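Local structure of thioesterase superfamily protein (2PRX) at residues S64-H69 / V130-S135; G72-A77 / R126-E131. The protein probably acts as a thioesterase of the hot-dog fold, hydrolysing thioester bonds. All coordinates share one frame; numbering follows the deposited sequence.

Interactions 1 and 2 pack successive parts of one helix, 59-78, against overlapping parts of one strand, 127-135, and their centres lie 11 Å apart. Because the helix and strand run largely against each other, the earlier helix segment 64-69 meets the later strand segment 130-135. Interaction 1 lies almost at the centre of the chain and rests on branched side chains, Ile66 against Ile132, with the edge of His69 joining in. Interaction 2 is also largely buried but lies farther out, and there alanines and a serine bring the helix backbone close to Val128 and Val130. Neither contact has a hydrogen bond across it; His69 ND1 bonds to Ser33 OG, and Ser73 OG to His69 O and Thr40 OG1.

Interaction 1: S64-H69 / V130-S135; sequences SLIDCH and VEIALS
The backbone N of His69 gives a 2.9 Å hydrogen bond to Leu65 O within the helix, and the ring of this residue lies beside Ile132 on the strand. This is the heart of a hot-dog fold: the long helix 59-78 is the sausage, lying against a curved antiparallel sheet in which strand 127-135 is flanked by 114-122 and 142-150. The main apolar contact joins two beta-branched residues whose side chains cross obliquely. Ile66 CG1 touches Ile132 CG2 at 3.8 Å, while Ile66 CG2 meets Ile132 CD1 at 3.9 Å, so both branches of each isoleucine are engaged. A second torsion of 93° in Ile132, away from a staggered value, turns CD1 toward that methyl. Leu65 and Leu134 come near at one border of the pair, and Leu116 touches both of them as well as His69. Met146 packs against Ile132 from strand 142-150. Asp67 points away from the strand and packs on Gly59 of the second subunit; Ser64 and Cys68 also meet that subunit, at its Gly60 and Tyr58 respectively. With CG anti to the backbone N (chi1 176°), the His69 ring extends past Ile132 in the opposite sense to that side chain. Its ND1 is hydrogen-bonded to Ser33 OG, which would help fix the ring's rotation, and Thr40 and Ala42 of strand 39-44 also touch it. The strand methyl meets the imidazole at its edge, near the ring plane, with Ile132 CG2 3.9 Å from His69 CD2.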
ATOM      1  N   SER A  64       2.857  -2.952  -0.327  1.00 12.18           N
ATOM      2  CA  SER A  64       3.431  -3.124  -1.655  1.00 12.10           C
ATOM      3  C   SER A  64       3.561  -4.620  -1.977  1.00 10.04           C
ATOM      4  O   SER A  64       3.204  -4.976  -3.109  1.00 13.68           O
ATOM      5  CB  SER A  64       4.798  -2.483  -1.845  1.00 13.65           C
ATOM      6  OG  SER A  64       4.828  -1.100  -1.558  1.00 14.06           O
ATOM      7  N   LEU A  65       4.050  -5.391  -1.013  1.00  5.09           N
ATOM      8  CA  LEU A  65       4.283  -6.843  -1.231  1.00  2.23           C
ATOM      9  C   LEU A  65       2.977  -7.587  -1.308  1.00  6.65           C
ATOM     10  O   LEU A  65       2.811  -8.620  -2.005  1.00 13.11           O
ATOM     11  CB  LEU A  65       5.189  -7.385  -0.129  1.00  2.84           C
ATOM     12  CG  LEU A  65       6.579  -6.732  -0.008  1.00  7.61           C
ATOM     13  CD1 LEU A  65       7.244  -7.110   1.299  1.00 10.63           C
ATOM     14  CD2 LEU A  65       7.448  -7.129  -1.193  1.00 11.59           C
ATOM     15  N   ILE A  66       1.924  -7.160  -0.630  1.00  8.34           N
ATOM     16  CA  ILE A  66       0.645  -7.857  -0.791  1.00 12.15           C
ATOM     17  C   ILE A  66       0.085  -7.678  -2.199  1.00 17.16           C
ATOM     18  O   ILE A  66      -0.437  -8.605  -2.832  1.00 10.59           O
ATOM     19  CB  ILE A  66      -0.367  -7.367   0.255  1.00  9.93           C
ATOM     20  CG1 ILE A  66      -0.141  -7.973   1.644  1.00 11.68           C
ATOM     21  CG2 ILE A  66      -1.775  -7.583  -0.242  1.00  9.16           C
ATOM     22  CD1 ILE A  66      -0.692  -7.091   2.745  1.00 16.66           C
ATOM     23  N   ASP A  67       0.208  -6.454  -2.699  1.00 14.05           N
ATOM     24  CA  ASP A  67      -0.233  -6.092  -4.039  1.00 10.06           C
ATOM     25  C   ASP A  67       0.434  -6.938  -5.109  1.00 14.69           C
ATOM     26  O   ASP A  67      -0.209  -7.471  -6.008  1.00 13.64           O
ATOM     27  CB  ASP A  67       0.087  -4.620  -4.274  1.00  7.29           C
ATOM     28  CG  ASP A  67      -0.331  -4.040  -5.602  1.00 16.37           C
ATOM     29  OD1 ASP A  67      -0.883  -4.762  -6.447  1.00 41.05           O
ATOM     30  OD2 ASP A  67      -0.104  -2.816  -5.774  1.00 22.03           O
ATOM     31  N   CYS A  68       1.767  -7.043  -5.037  1.00 11.99           N
ATOM     32  CA  CYS A  68       2.395  -7.766  -6.159  1.00 12.87           C
ATOM     33  C   CYS A  68       2.222  -9.256  -5.924  1.00 13.27           C
ATOM     34  O   CYS A  68       2.139 -10.037  -6.877  1.00 11.59           O
ATOM     35  CB  CYS A  68       3.848  -7.331  -6.332  1.00 14.20           C
ATOM     36  SG  CYS A  68       4.080  -5.603  -6.845  1.00 15.38           S
ATOM     37  N   HIS A  69       2.160  -9.702  -4.669  1.00 11.94           N
ATOM     38  CA  HIS A  69       1.939 -11.153  -4.508  1.00 13.37           C
ATOM     39  C   HIS A  69       0.531 -11.511  -4.955  1.00 17.63           C
ATOM     40  O   HIS A  69       0.296 -12.572  -5.535  1.00 13.13           O
ATOM     41  CB  HIS A  69       2.196 -11.560  -3.063  1.00 15.11           C
ATOM     42  CG  HIS A  69       1.901 -13.008  -2.776  1.00 11.13           C
ATOM     43  ND1 HIS A  69       2.629 -14.038  -3.348  1.00 11.98           N
ATOM     44  CD2 HIS A  69       0.980 -13.586  -1.988  1.00  5.66           C
ATOM     45  CE1 HIS A  69       2.141 -15.187  -2.903  1.00  7.76           C
ATOM     46  NE2 HIS A  69       1.140 -14.955  -2.075  1.00  7.78           N
ATOM     47  N   VAL A 130      -8.627 -12.395  -4.116  1.00 11.37           N
ATOM     48  CA  VAL A 130      -7.548 -13.095  -3.434  1.00  7.94           C
ATOM     49  C   VAL A 130      -7.408 -12.630  -1.987  1.00 13.35           C
ATOM     50  O   VAL A 130      -7.520 -11.425  -1.764  1.00 18.30           O
ATOM     51  CB  VAL A 130      -6.166 -12.910  -4.086  1.00  4.55           C
ATOM     52  CG1 VAL A 130      -5.239 -13.984  -3.527  1.00 11.92           C
ATOM     53  CG2 VAL A 130      -6.183 -12.935  -5.602  1.00  4.37           C
ATOM     54  N   GLU A 131      -7.141 -13.561  -1.087  1.00 14.62           N
ATOM     55  CA  GLU A 131      -6.842 -13.189   0.301  1.00 15.14           C
ATOM     56  C   GLU A 131      -5.387 -13.506   0.620  1.00 16.66           C
ATOM     57  O   GLU A 131      -4.897 -14.612   0.389  1.00 10.70           O
ATOM     58  CB  GLU A 131      -7.801 -13.890   1.244  1.00 18.09           C
ATOM     59  CG  GLU A 131      -7.421 -13.872   2.709  1.00 17.99           C
ATOM     60  CD  GLU A 131      -8.429 -14.588   3.584  1.00 19.34           C
ATOM     61  OE1 GLU A 131      -9.618 -14.189   3.557  1.00 24.16           O
ATOM     62  OE2 GLU A 131      -8.071 -15.547   4.297  1.00 28.89           O
ATOM     63  N   ILE A 132      -4.661 -12.532   1.139  1.00  9.39           N
ATOM     64  CA  ILE A 132      -3.228 -12.582   1.346  1.00 11.74           C
ATOM     65  C   ILE A 132      -2.973 -12.313   2.835  1.00 18.22           C
ATOM     66  O   ILE A 132      -3.685 -11.523   3.446  1.00 17.69           O
ATOM     67  CB  ILE A 132      -2.453 -11.553   0.512  1.00 15.15           C
ATOM     68  CG1 ILE A 132      -2.709 -11.623  -1.004  1.00 15.63           C
ATOM     69  CG2 ILE A 132      -0.948 -11.589   0.798  1.00  9.12           C
ATOM     70  CD1 ILE A 132      -3.821 -10.673  -1.433  1.00  6.02           C
ATOM     71  N   ALA A 133      -1.994 -13.013   3.375  1.00 14.48           N
ATOM     72  CA  ALA A 133      -1.606 -12.931   4.773  1.00  7.67           C
ATOM     73  C   ALA A 133      -0.108 -12.717   4.822  1.00 13.58           C
ATOM     74  O   ALA A 133       0.660 -13.585   4.393  1.00  4.45           O
ATOM     75  CB  ALA A 133      -1.988 -14.182   5.543  1.00 30.02           C
ATOM     76  N   LEU A 134       0.329 -11.588   5.362  1.00  8.45           N
ATOM     77  CA  LEU A 134       1.758 -11.439   5.603  1.00  9.89           C
ATOM     78  C   LEU A 134       2.078 -11.693   7.076  1.00 14.05           C
ATOM     79  O   LEU A 134       1.392 -11.104   7.913  1.00 14.65           O
ATOM     80  CB  LEU A 134       2.264 -10.058   5.209  1.00 13.48           C
ATOM     81  CG  LEU A 134       3.764  -9.803   5.372  1.00  9.65           C
ATOM     82  CD1 LEU A 134       4.282  -8.967   4.215  1.00 21.68           C
ATOM     83  CD2 LEU A 134       4.093  -9.114   6.690  1.00 12.34           C
ATOM     84  N   SER A 135       3.092 -12.508   7.303  1.00 13.41           N
ATOM     85  CA  SER A 135       3.643 -12.937   8.559  1.00  5.10           C
ATOM     86  C   SER A 135       5.139 -12.643   8.700  1.00  4.06           C
ATOM     87  O   SER A 135       5.850 -12.446   7.716  1.00 10.34           O
ATOM     88  CB  SER A 135       3.404 -14.440   8.726  1.00  9.86           C
ATOM     89  OG  SER A 135       2.072 -14.822   8.409  1.00 17.35           O
TER

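Interaction 2: G72-A77 / R126-E131; sequences GSASAA and RKVVVE
Helix segment 72-77 passes over strand 127-131 with 8.2 Å between their axes and 131° between their directions, and the backbones come nearest at Ala74 and Val128, whose CA atoms are 5.5 Å apart. Val128 points into the helix and sets its two methyls against alanines one turn apart. Val128 CG2 packs on the first of these, 3.7 Å from Ala74 CB, and also lies against the backbone, 3.5 Å from Ala74 O, a van der Waals contact with the carbonyl oxygen. Val128 CG1 reaches the second, 4.1 Å from Ala77 CB. The first torsion of Val128 (-156°) divides the work by placing CG1 anti to the backbone N and CG2 beside it. Where Ala74 offers just a methyl, the helix backbone comes close enough for Val128 CG2 to touch its carbonyl oxygen. In the hot-dog fold the sheet wraps around its long helix, and this is the C-terminal part of helix 59-78: Ala148 of strand 142-150 touches Ala74, Ile120 of strand 114-122 touches Ala77, and Phe95 packs on both Ala74 and Val128. Two residues farther along the strand, on the same face, Val130 makes a lighter contact, its CG1 4.2 Å from Ser73 CB. The serine meets the valine through this carbon, while its hydroxyl turns elsewhere: a first torsion of -55° takes OG back to the carbonyl oxygen of His69, one turn earlier, and OG is also hydrogen-bonded to Thr40 OG1 of strand 39-44. Lys127 and Val129 have their CB atoms directed away from the helix, and Val129 touches Lys121, Glu122 and His145 of the two flanking strands.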
ATOM      1  N   GLY A  72       0.343 -11.380  -8.630  1.00  5.19           N
ATOM      2  CA  GLY A  72       1.064 -12.574  -9.077  1.00 12.31           C
ATOM      3  C   GLY A  72       0.130 -13.772  -8.927  1.00 19.31           C
ATOM      4  O   GLY A  72      -0.129 -14.523  -9.873  1.00 21.00           O
ATOM      5  N   SER A  73      -0.393 -13.928  -7.716  1.00 19.07           N
ATOM      6  CA  SER A  73      -1.355 -14.978  -7.427  1.00 21.61           C
ATOM      7  C   SER A  73      -2.515 -14.976  -8.420  1.00 23.49           C
ATOM      8  O   SER A  73      -2.940 -16.045  -8.859  1.00 15.00           O
ATOM      9  CB  SER A  73      -1.947 -14.836  -6.022  1.00 14.96           C
ATOM     10  OG  SER A  73      -0.949 -14.792  -5.028  1.00 24.02           O
ATOM     11  N   ALA A  74      -3.022 -13.787  -8.747  1.00 16.71           N
ATOM     12  CA  ALA A  74      -4.139 -13.672  -9.675  1.00  8.41           C
ATOM     13  C   ALA A  74      -3.804 -14.241 -11.040  1.00  7.75           C
ATOM     14  O   ALA A  74      -4.526 -15.086 -11.580  1.00 14.13           O
ATOM     15  CB  ALA A  74      -4.543 -12.190  -9.772  1.00 11.85           C
ATOM     16  N   SER A  75      -2.704 -13.799 -11.635  1.00  9.76           N
ATOM     17  CA  SER A  75      -2.346 -14.229 -12.982  0.50  4.98           C
ATOM     18  C   SER A  75      -2.167 -15.745 -13.032  1.00  8.25           C
ATOM     19  O   SER A  75      -2.620 -16.389 -13.970  1.00 15.38           O
ATOM     20  CB  SER A  75      -1.073 -13.540 -13.463  0.50  7.91           C
ATOM     21  OG  SER A  75      -1.376 -12.299 -14.082  0.50 23.45           O
ATOM     22  N   ALA A  76      -1.485 -16.280 -12.017  1.00 10.88           N
ATOM     23  CA  ALA A  76      -1.326 -17.748 -12.056  1.00 14.14           C
ATOM     24  C   ALA A  76      -2.676 -18.445 -12.029  1.00 21.91           C
ATOM     25  O   ALA A  76      -2.966 -19.309 -12.863  1.00 24.90           O
ATOM     26  CB  ALA A  76      -0.427 -18.207 -10.913  1.00 15.98           C
ATOM     27  N   ALA A  77      -3.537 -18.075 -11.088  1.00 24.34           N
ATOM     28  CA  ALA A  77      -4.862 -18.650 -10.932  1.00 14.87           C
ATOM     29  C   ALA A  77      -5.727 -18.579 -12.182  1.00 25.55           C
ATOM     30  O   ALA A  77      -6.371 -19.583 -12.530  1.00 12.42           O
ATOM     31  CB  ALA A  77      -5.596 -17.966  -9.782  1.00 18.93           C
ATOM     32  N   ARG A 126     -11.134 -13.039 -16.272  1.00 10.83           N
ATOM     33  CA  ARG A 126     -10.647 -11.655 -16.240  1.00 17.37           C
ATOM     34  C   ARG A 126     -10.776 -11.025 -14.859  1.00 17.83           C
ATOM     35  O   ARG A 126     -10.732  -9.799 -14.772  1.00 23.00           O
ATOM     36  CB  ARG A 126     -11.394 -10.784 -17.260  1.00  6.23           C
ATOM     37  N   LYS A 127     -10.921 -11.802 -13.798  1.00 14.01           N
ATOM     38  CA  LYS A 127     -11.038 -11.302 -12.439  1.00 13.69           C
ATOM     39  C   LYS A 127     -10.892 -12.401 -11.387  1.00 14.18           C
ATOM     40  O   LYS A 127     -11.691 -13.349 -11.363  1.00 10.57           O
ATOM     41  CB  LYS A 127     -12.389 -10.597 -12.259  1.00 14.88           C
ATOM     42  CG  LYS A 127     -12.512  -9.892 -10.916  1.00 22.18           C
ATOM     43  CD  LYS A 127     -13.920  -9.396 -10.642  1.00 17.64           C
ATOM     44  CE  LYS A 127     -14.490 -10.004  -9.383  1.00 16.30           C
ATOM     45  NZ  LYS A 127     -13.721  -9.629  -8.166  1.00 40.04           N
ATOM     46  N   VAL A 128      -9.884 -12.255 -10.543  1.00 10.17           N
ATOM     47  CA  VAL A 128      -9.591 -13.068  -9.373  1.00  5.69           C
ATOM     48  C   VAL A 128      -9.785 -12.229  -8.098  1.00 12.80           C
ATOM     49  O   VAL A 128      -9.430 -11.048  -8.096  1.00 16.95           O
ATOM     50  CB  VAL A 128      -8.161 -13.628  -9.351  1.00 12.92           C
ATOM     51  CG1 VAL A 128      -8.050 -14.887  -8.494  1.00 15.11           C
ATOM     52  CG2 VAL A 128      -7.695 -13.920 -10.770  1.00 22.08           C
ATOM     53  N   VAL A 129     -10.348 -12.874  -7.094  1.00  9.38           N
ATOM     54  CA  VAL A 129     -10.437 -12.346  -5.732  1.00 10.67           C
ATOM     55  C   VAL A 129      -9.466 -13.118  -4.853  1.00 18.77           C
ATOM     56  O   VAL A 129      -9.402 -14.357  -4.829  1.00  9.34           O
ATOM     57  CB  VAL A 129     -11.869 -12.383  -5.184  1.00 16.88           C
ATOM     58  CG1 VAL A 129     -11.886 -12.091  -3.692  1.00 11.79           C
ATOM     59  CG2 VAL A 129     -12.742 -11.352  -5.894  1.00 17.96           C
ATOM     60  N   VAL A 130      -8.627 -12.395  -4.116  1.00 11.37           N
ATOM     61  CA  VAL A 130      -7.548 -13.095  -3.434  1.00  7.94           C
ATOM     62  C   VAL A 130      -7.408 -12.630  -1.987  1.00 13.35           C
ATOM     63  O   VAL A 130      -7.520 -11.425  -1.764  1.00 18.30           O
ATOM     64  CB  VAL A 130      -6.166 -12.910  -4.086  1.00  4.55           C
ATOM     65  CG1 VAL A 130      -5.239 -13.984  -3.527  1.00 11.92           C
ATOM     66  CG2 VAL A 130      -6.183 -12.935  -5.602  1.00  4.37           C
ATOM     67  N   GLU A 131      -7.141 -13.561  -1.087  1.00 14.62           N
ATOM     68  CA  GLU A 131      -6.842 -13.189   0.301  1.00 15.14           C
ATOM     69  C   GLU A 131      -5.387 -13.506   0.620  1.00 16.66           C
ATOM     70  O   GLU A 131      -4.897 -14.612   0.389  1.00 10.70           O
ATOM     71  CB  GLU A 131      -7.801 -13.890   1.244  1.00 18.09           C
ATOM     72  CG  GLU A 131      -7.421 -13.872   2.709  1.00 17.99           C
ATOM     73  CD  GLU A 131      -8.429 -14.588   3.584  1.00 19.34           C
ATOM     74  OE1 GLU A 131      -9.618 -14.189   3.557  1.00 24.16           O
ATOM     75  OE2 GLU A 131      -8.071 -15.547   4.297  1.00 28.89           O
TER